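Local coordinates for protein C alpha-dehydrogenase (PDB 4YAG) that acts as an NADH-binding Calpha-dehydrogenase of the short-chain dehydrogenase/reductase family, serving the bacterial lignin beta-aryl ether cleavage pathway, at residues A[184-189]-A[247-252]; A[146-151]-A[257-262]; A[57-62]-A[79-84]. All coordinates share one frame; numbering follows the deposited sequence.

Contact 1: residues A[184-189]-A[247-252]; sequences TVLMPG and LYVSTH. With NAI (1,4-dihydronicotinamide adenine dinucleotide), chain C.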
# COMPACT_ATOMS: atom_id res chain seq x y z
N THR A 184 -8.34 0.39 15.16
CA THR A 184 -9.18 -0.64 14.56
C THR A 184 -9.10 -0.49 13.05
O THR A 184 -9.18 0.61 12.53
CB THR A 184 -10.65 -0.47 14.95
OG1 THR A 184 -10.79 -0.58 16.37
CG2 THR A 184 -11.54 -1.50 14.27
N VAL A 185 -8.96 -1.60 12.34
CA VAL A 185 -9.19 -1.60 10.90
C VAL A 185 -10.49 -2.34 10.62
O VAL A 185 -10.69 -3.49 11.06
CB VAL A 185 -8.00 -2.16 10.08
CG1 VAL A 185 -7.65 -3.57 10.48
CG2 VAL A 185 -8.32 -2.07 8.60
N LEU A 186 -11.38 -1.63 9.94
CA LEU A 186 -12.66 -2.16 9.50
C LEU A 186 -12.53 -2.70 8.09
O LEU A 186 -12.04 -2.00 7.20
CB LEU A 186 -13.68 -1.02 9.56
CG LEU A 186 -15.05 -1.27 8.93
CD1 LEU A 186 -15.79 -2.42 9.58
CD2 LEU A 186 -15.87 0.02 8.98
N MET A 187 -12.96 -3.94 7.91
CA MET A 187 -12.87 -4.64 6.64
C MET A 187 -14.26 -5.08 6.21
O MET A 187 -14.74 -6.15 6.61
CB MET A 187 -11.92 -5.84 6.78
CG MET A 187 -10.50 -5.38 7.05
SD MET A 187 -9.41 -6.71 7.61
CE MET A 187 -10.05 -7.01 9.23
N PRO A 188 -14.96 -4.20 5.46
CA PRO A 188 -16.30 -4.60 5.08
C PRO A 188 -16.39 -5.51 3.86
O PRO A 188 -15.53 -5.49 2.96
CB PRO A 188 -16.99 -3.27 4.76
CG PRO A 188 -16.14 -2.20 5.37
CD PRO A 188 -14.74 -2.76 5.27
N GLY A 189 -17.48 -6.26 3.84
CA GLY A 189 -18.07 -6.83 2.64
C GLY A 189 -19.09 -5.85 2.10
O GLY A 189 -18.99 -4.66 2.34
N LEU A 247 -8.76 -4.78 17.40
CA LEU A 247 -7.94 -4.42 16.25
C LEU A 247 -8.62 -4.64 14.89
O LEU A 247 -8.50 -3.81 13.99
CB LEU A 247 -6.61 -5.18 16.29
CG LEU A 247 -5.63 -4.96 15.15
CD1 LEU A 247 -5.26 -3.48 15.02
CD2 LEU A 247 -4.41 -5.83 15.38
N TYR A 248 -9.32 -5.77 14.77
CA TYR A 248 -9.93 -6.15 13.51
C TYR A 248 -11.43 -6.26 13.62
O TYR A 248 -11.96 -6.88 14.55
CB TYR A 248 -9.41 -7.52 13.08
CG TYR A 248 -7.93 -7.64 12.89
CD1 TYR A 248 -7.24 -6.83 12.00
CD2 TYR A 248 -7.22 -8.64 13.55
CE1 TYR A 248 -5.89 -6.98 11.81
CE2 TYR A 248 -5.89 -8.79 13.36
CZ TYR A 248 -5.22 -7.99 12.48
OH TYR A 248 -3.87 -8.18 12.30
N VAL A 249 -12.12 -5.68 12.64
CA VAL A 249 -13.55 -5.88 12.50
C VAL A 249 -13.85 -6.22 11.05
O VAL A 249 -13.49 -5.45 10.17
CB VAL A 249 -14.34 -4.60 12.86
CG1 VAL A 249 -15.84 -4.81 12.56
CG2 VAL A 249 -14.13 -4.21 14.31
N SER A 250 -14.48 -7.37 10.83
CA SER A 250 -14.96 -7.76 9.50
C SER A 250 -16.46 -7.87 9.56
O SER A 250 -17.02 -8.38 10.52
CB SER A 250 -14.37 -9.10 9.03
OG SER A 250 -12.94 -9.02 8.94
N THR A 251 -17.13 -7.40 8.52
CA THR A 251 -18.59 -7.38 8.55
C THR A 251 -19.26 -8.64 7.99
O THR A 251 -20.44 -8.90 8.27
CB THR A 251 -19.14 -6.18 7.75
OG1 THR A 251 -18.83 -6.35 6.37
CG2 THR A 251 -18.57 -4.87 8.24
N HIS A 252 -18.51 -9.42 7.21
CA HIS A 252 -19.04 -10.58 6.50
C HIS A 252 -18.07 -11.74 6.58
O HIS A 252 -16.86 -11.52 6.59
CB HIS A 252 -19.23 -10.25 5.02
CG HIS A 252 -20.41 -9.36 4.74
ND1 HIS A 252 -20.40 -8.02 5.00
CD2 HIS A 252 -21.61 -9.65 4.16
CE1 HIS A 252 -21.58 -7.50 4.64
NE2 HIS A 252 -22.31 -8.46 4.12
PA NAI C . -19.98 6.32 0.12
O1A NAI C . -19.59 6.91 -1.21
O2A NAI C . -21.47 6.17 0.39
O5B NAI C . -19.34 7.14 1.29
C5B NAI C . -18.06 7.67 1.15
C4B NAI C . -18.11 9.13 1.37
O4B NAI C . -16.70 9.55 1.33
C3B NAI C . -18.85 9.91 0.38
O3B NAI C . -19.81 10.80 0.99
C2B NAI C . -17.83 10.62 -0.37
O2B NAI C . -18.27 11.88 -0.91
C1B NAI C . -16.70 10.75 0.55
N9A NAI C . -15.44 10.93 -0.11
C8A NAI C . -14.95 10.30 -1.24
N7A NAI C . -13.75 10.79 -1.56
C5A NAI C . -13.40 11.75 -0.64
C6A NAI C . -12.31 12.60 -0.44
N6A NAI C . -11.26 12.61 -1.36
N1A NAI C . -12.30 13.45 0.62
C2A NAI C . -13.34 13.48 1.48
N3A NAI C . -14.42 12.70 1.33
C4A NAI C . -14.48 11.84 0.29
O3 NAI C . -19.30 4.89 0.11
PN NAI C . -18.95 3.87 1.31
O1N NAI C . -19.69 4.20 2.60
O2N NAI C . -19.26 2.50 0.75
O5D NAI C . -17.37 4.08 1.51
C5D NAI C . -16.77 4.17 2.81
C4D NAI C . -15.56 3.32 2.87
O4D NAI C . -15.99 1.91 2.90
C3D NAI C . -14.66 3.45 1.73
O3D NAI C . -13.30 3.55 2.21
C2D NAI C . -14.83 2.23 0.94
O2D NAI C . -13.65 1.92 0.20
C1D NAI C . -15.12 1.21 1.94
N1N NAI C . -15.78 0.02 1.57
C2N NAI C . -17.09 -0.04 1.17
C3N NAI C . -17.66 -1.26 0.86
C7N NAI C . -19.09 -1.34 0.42
O7N NAI C . -19.59 -2.41 0.00
N7N NAI C . -19.91 -0.15 0.59
C4N NAI C . -16.95 -2.44 0.95
C5N NAI C . -15.65 -2.38 1.41
C6N NAI C . -15.08 -1.17 1.73
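Thr251 bends its hydroxyl onto the loop just past the neighbouring strand, where OG1 accepts a nearly straight bond from Gly189 N (2.9 Å, 166°). With chi1 at 66°, OG1 stands between its backbone N and carbonyl carbon, while the methyl CG2 touches Leu186 CD1. OG1 is also hydrogen-bonded to His252 ND1 (2.7 Å), meeting the imidazole edge in plane. An alanine here would probably leave Gly189 N without its acceptor, set the His252 ring freer to turn and open a gap beside Leu186 CD1. Glycine suits position 189, since a CB would collide with His252 ND1. Upstream, strands 181-187 and 248-250 pair in parallel as the last two strands of the Rossmann-type sheet, Met187 N bonded to Val249 O at 2.8 Å. On the face bearing Leu186, its CD1 packs on Val249 CG1 (3.8 Å), under helix 231-244. On the other face Val185 CG1 meets the edge of the Tyr248 ring at CD1 (3.6 Å), and Tyr248 OH bonds Glu170. The Met187 chain bends at chi3 (-70°), bringing CE to Ser250 OG (3.5 Å), which hydrogen-bonds Ser269 of the second subunit. Pro188, a compact apolar ring, lays CB 3.7 Å from C5N of the NADH nicotinamide.

Contact 2: residues A[146-151]-A[257-262]; sequences AGLTPM and ETCEAR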
# COMPACT_ATOMS: atom_id res chain seq x y z
N ALA A 146 -11.52 -6.72 0.44
CA ALA A 146 -10.76 -6.77 -0.82
C ALA A 146 -9.26 -6.54 -0.61
O ALA A 146 -8.46 -6.74 -1.52
CB ALA A 146 -11.31 -5.76 -1.80
N GLY A 147 -8.88 -6.11 0.58
CA GLY A 147 -7.48 -5.96 0.91
C GLY A 147 -6.89 -7.23 1.46
O GLY A 147 -5.68 -7.28 1.71
N LEU A 148 -7.71 -8.27 1.60
CA LEU A 148 -7.30 -9.52 2.23
C LEU A 148 -7.51 -10.74 1.34
O LEU A 148 -6.61 -11.57 1.18
CB LEU A 148 -8.08 -9.70 3.52
CG LEU A 148 -7.45 -10.44 4.67
CD1 LEU A 148 -6.16 -9.71 5.09
CD2 LEU A 148 -8.46 -10.52 5.81
N THR A 149 -8.70 -10.88 0.77
CA THR A 149 -9.01 -12.00 -0.11
C THR A 149 -8.48 -11.73 -1.51
O THR A 149 -8.41 -10.58 -1.93
CB THR A 149 -10.53 -12.26 -0.14
OG1 THR A 149 -10.80 -13.60 -0.58
CG2 THR A 149 -11.26 -11.27 -1.01
N PRO A 150 -8.09 -12.78 -2.25
CA PRO A 150 -7.51 -12.48 -3.56
C PRO A 150 -8.48 -11.78 -4.50
O PRO A 150 -9.64 -12.18 -4.58
CB PRO A 150 -7.16 -13.86 -4.10
CG PRO A 150 -6.87 -14.66 -2.85
CD PRO A 150 -7.90 -14.19 -1.86
N MET A 151 -7.99 -10.78 -5.22
CA MET A 151 -8.81 -9.98 -6.11
C MET A 151 -8.25 -10.04 -7.53
O MET A 151 -7.05 -10.25 -7.72
CB MET A 151 -8.83 -8.53 -5.64
CG MET A 151 -9.46 -8.37 -4.25
SD MET A 151 -11.23 -8.76 -4.18
CE MET A 151 -11.92 -7.41 -5.12
N GLU A 257 -13.18 -18.80 3.32
CA GLU A 257 -12.48 -19.88 2.65
C GLU A 257 -11.49 -19.39 1.60
O GLU A 257 -10.42 -19.98 1.40
CB GLU A 257 -13.48 -20.86 2.01
CG GLU A 257 -14.31 -21.64 3.04
CD GLU A 257 -15.33 -20.78 3.75
OE1 GLU A 257 -15.79 -19.76 3.18
OE2 GLU A 257 -15.67 -21.13 4.91
N THR A 258 -11.83 -18.31 0.89
CA THR A 258 -10.91 -17.77 -0.10
C THR A 258 -9.70 -17.15 0.59
O THR A 258 -8.59 -17.22 0.07
CB THR A 258 -11.57 -16.74 -1.04
OG1 THR A 258 -12.31 -15.80 -0.27
CG2 THR A 258 -12.50 -17.44 -2.03
N CYS A 259 -9.90 -16.54 1.75
CA CYS A 259 -8.76 -16.03 2.50
C CYS A 259 -7.91 -17.19 3.01
O CYS A 259 -6.69 -17.15 2.93
CB CYS A 259 -9.21 -15.18 3.69
SG CYS A 259 -9.84 -13.52 3.23
N GLU A 260 -8.56 -18.23 3.55
CA GLU A 260 -7.80 -19.40 4.04
C GLU A 260 -6.91 -19.96 2.96
O GLU A 260 -5.76 -20.34 3.21
CB GLU A 260 -8.75 -20.50 4.54
CG GLU A 260 -9.41 -20.13 5.84
CD GLU A 260 -10.33 -21.21 6.37
OE1 GLU A 260 -11.08 -21.81 5.57
OE2 GLU A 260 -10.30 -21.45 7.60
N ALA A 261 -7.44 -20.04 1.74
CA ALA A 261 -6.68 -20.62 0.64
C ALA A 261 -5.48 -19.73 0.29
O ALA A 261 -4.40 -20.23 -0.01
CB ALA A 261 -7.57 -20.84 -0.60
N ARG A 262 -5.67 -18.41 0.32
CA ARG A 262 -4.57 -17.46 0.13
C ARG A 262 -3.51 -17.64 1.22
O ARG A 262 -2.30 -17.74 0.94
CB ARG A 262 -5.09 -16.02 0.15
CG ARG A 262 -4.01 -14.99 -0.10
CD ARG A 262 -4.44 -13.57 0.21
NE ARG A 262 -3.27 -12.72 0.07
CZ ARG A 262 -2.97 -11.68 0.82
NH1 ARG A 262 -3.79 -11.25 1.77
NH2 ARG A 262 -1.83 -11.05 0.60
O HOH W 1 -3.41 -8.31 2.69
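Leu148, Thr149 and Pro150 make a buried loop-to-helix contact with Thr258, Cys259 and Arg262: the loop between strand 137-142 and helix 156-177 lies against one side of helix 256-268, beside the second subunit. Arg262 suits its place because its length lets it reach from helix to loop: CG is anti to the backbone N (chi1 -177°), and the chain runs extended to NE. Its NH1 donates to Leu148 O (2.9 Å), on a lone pair in the carbonyl plane, yet that oxygen lies 31° out of the guanidinium plane and the bond is bent. A water links NH1 to Gly147 O, while NE forms a salt bridge with Glu170 of the second subunit, so loop and subunit both hold the guanidinium. The apolar chain is used too, Pro150 CG resting against Arg262 CB (3.7 Å). One turn back along the helix, the hydroxyls of Thr149 and Thr258 are hydrogen-bonded, OG1 to OG1 (2.7 Å), and Thr258 OG1 also bonds Trp255 O. Beside these polar links the compact Cys259 SG packs on Thr149 CB at 3.7 Å. In the short-chain dehydrogenase fold this loop follows the fifth strand and leads into the helix carrying NADH-binding Tyr158 and Lys162.

Contact 3: residues A[57-62]-A[79-84]; sequences NVHTIR and EAVMGG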
# COMPACT_ATOMS: atom_id res chain seq x y z
N ASN A 57 -25.05 19.10 17.67
CA ASN A 57 -23.97 18.17 17.99
C ASN A 57 -23.28 17.61 16.75
O ASN A 57 -22.53 16.65 16.85
CB ASN A 57 -24.51 17.04 18.87
CG ASN A 57 -24.80 17.53 20.26
OD1 ASN A 57 -24.00 18.26 20.84
ND2 ASN A 57 -25.97 17.17 20.80
N VAL A 58 -23.51 18.25 15.61
CA VAL A 58 -22.97 17.82 14.33
C VAL A 58 -22.47 19.04 13.56
O VAL A 58 -23.22 19.98 13.30
CB VAL A 58 -24.00 17.09 13.48
CG1 VAL A 58 -23.33 16.59 12.18
CG2 VAL A 58 -24.59 15.92 14.25
N HIS A 59 -21.17 19.03 13.26
CA HIS A 59 -20.56 20.08 12.46
C HIS A 59 -20.06 19.45 11.16
O HIS A 59 -19.57 18.33 11.18
CB HIS A 59 -19.38 20.69 13.21
CG HIS A 59 -18.66 21.77 12.46
ND1 HIS A 59 -19.29 22.93 12.05
CD2 HIS A 59 -17.37 21.90 12.09
CE1 HIS A 59 -18.41 23.71 11.44
NE2 HIS A 59 -17.23 23.11 11.45
N THR A 60 -20.19 20.15 10.04
CA THR A 60 -19.75 19.63 8.76
C THR A 60 -18.61 20.46 8.21
O THR A 60 -18.58 21.68 8.35
CB THR A 60 -20.88 19.61 7.73
OG1 THR A 60 -21.43 20.91 7.62
CG2 THR A 60 -21.97 18.63 8.18
N ILE A 61 -17.68 19.77 7.56
CA ILE A 61 -16.56 20.41 6.89
C ILE A 61 -16.39 19.77 5.53
O ILE A 61 -16.26 18.54 5.42
CB ILE A 61 -15.22 20.23 7.66
CG1 ILE A 61 -15.31 20.85 9.05
CG2 ILE A 61 -14.06 20.87 6.89
CD1 ILE A 61 -14.07 20.60 9.90
N ARG A 62 -16.36 20.61 4.50
CA ARG A 62 -16.09 20.14 3.15
C ARG A 62 -14.58 20.12 2.92
O ARG A 62 -13.91 21.17 3.05
CB ARG A 62 -16.77 21.05 2.13
CG ARG A 62 -16.56 20.56 0.70
CD ARG A 62 -17.33 21.38 -0.29
NE ARG A 62 -17.00 21.00 -1.66
CZ ARG A 62 -16.09 21.61 -2.41
NH1 ARG A 62 -15.39 22.65 -1.95
NH2 ARG A 62 -15.87 21.18 -3.65
N GLU A 79 -10.95 21.03 16.48
CA GLU A 79 -10.64 21.31 17.87
C GLU A 79 -11.35 22.58 18.33
O GLU A 79 -11.95 22.61 19.39
CB GLU A 79 -9.12 21.45 18.06
CG GLU A 79 -8.69 21.56 19.51
CD GLU A 79 -8.98 22.91 20.14
OE1 GLU A 79 -8.83 23.95 19.45
OE2 GLU A 79 -9.35 22.93 21.33
N ALA A 80 -11.29 23.63 17.50
CA ALA A 80 -11.85 24.94 17.87
C ALA A 80 -13.36 24.91 17.97
O ALA A 80 -13.94 25.50 18.88
CB ALA A 80 -11.42 26.00 16.86
N VAL A 81 -14.01 24.24 17.02
CA VAL A 81 -15.47 24.31 16.93
C VAL A 81 -16.16 23.25 17.79
O VAL A 81 -17.17 23.54 18.45
CB VAL A 81 -15.96 24.22 15.47
CG1 VAL A 81 -17.50 24.22 15.38
CG2 VAL A 81 -15.39 25.38 14.67
N MET A 82 -15.63 22.03 17.82
CA MET A 82 -16.30 20.92 18.48
C MET A 82 -15.46 20.22 19.52
O MET A 82 -15.96 19.33 20.20
CB MET A 82 -16.78 19.87 17.46
CG MET A 82 -17.74 20.42 16.43
SD MET A 82 -19.29 21.02 17.10
CE MET A 82 -20.18 19.47 17.20
N GLY A 83 -14.19 20.60 19.64
CA GLY A 83 -13.28 19.96 20.58
C GLY A 83 -12.61 18.73 19.99
O GLY A 83 -13.09 18.09 19.05
N GLY A 84 -11.44 18.39 20.54
CA GLY A 84 -10.79 17.15 20.15
C GLY A 84 -10.26 17.15 18.72
O GLY A 84 -9.67 18.15 18.27
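Val81 and Met82, near the C-terminal end of helix 68-82, pack on His59 of the edge strand 58-62 and Asn57 just before it, within the beta-alpha-beta crossover that carries the Rossmann fold from its third strand to its fourth. Along the helical segment, Glu79 contributes its backbone, its O taking a weak bond from Gly83 N. At Val81 the methyl CG1, anti to the backbone N (chi1 177°), stands over the middle of the His59 ring, 3.9 Å from the centroid and 3° off the normal, a CH-pi contact. The two side chains meet at about a right angle, and a branched aliphatic residue suits a place where one methyl must cover a flat ring. His59 NE2 bonds Glu77, earlier on the same helix, which probably helps fix the ring's rotation. Met82 comes next, its CG 3.6 Å from His59 CB. Bends at chi2 and chi3 (-83°) let this flexible chain fold round so that CE reaches the backbone carbon Asn57 C (3.6 Å), while Met82 also touches Arg31 and Val33 of the adjacent strand. Gly83 then leaves the helix with positive phi, where a CB would crowd Met82 O, the very oxygen that is hydrogen-bonded to Thr7 OG1.

In the fold
Contacts 1 and 3 lie at the two ends of one seven-stranded parallel sheet, strand 58-62 forming one edge and strand 248-250 the other, with centres 26 Å apart on opposite sides of the chain's centre. Along the chain contact 3 closes first; the first segment of contact 2 follows, then both segments of contact 1, and helix 256-268, directly after strand 248-250, completes contact 2. Contacts 1 and 2 are neighbours, their centres 14 Å apart, and both touch the second subunit, whereas no other chain reaches contact 3. The 248-250 end of the sheet thus combines the nicotinamide side of the cofactor pocket with the dimer interface, while contact 3 sits about 38 Å, centre to centre, from contact 2.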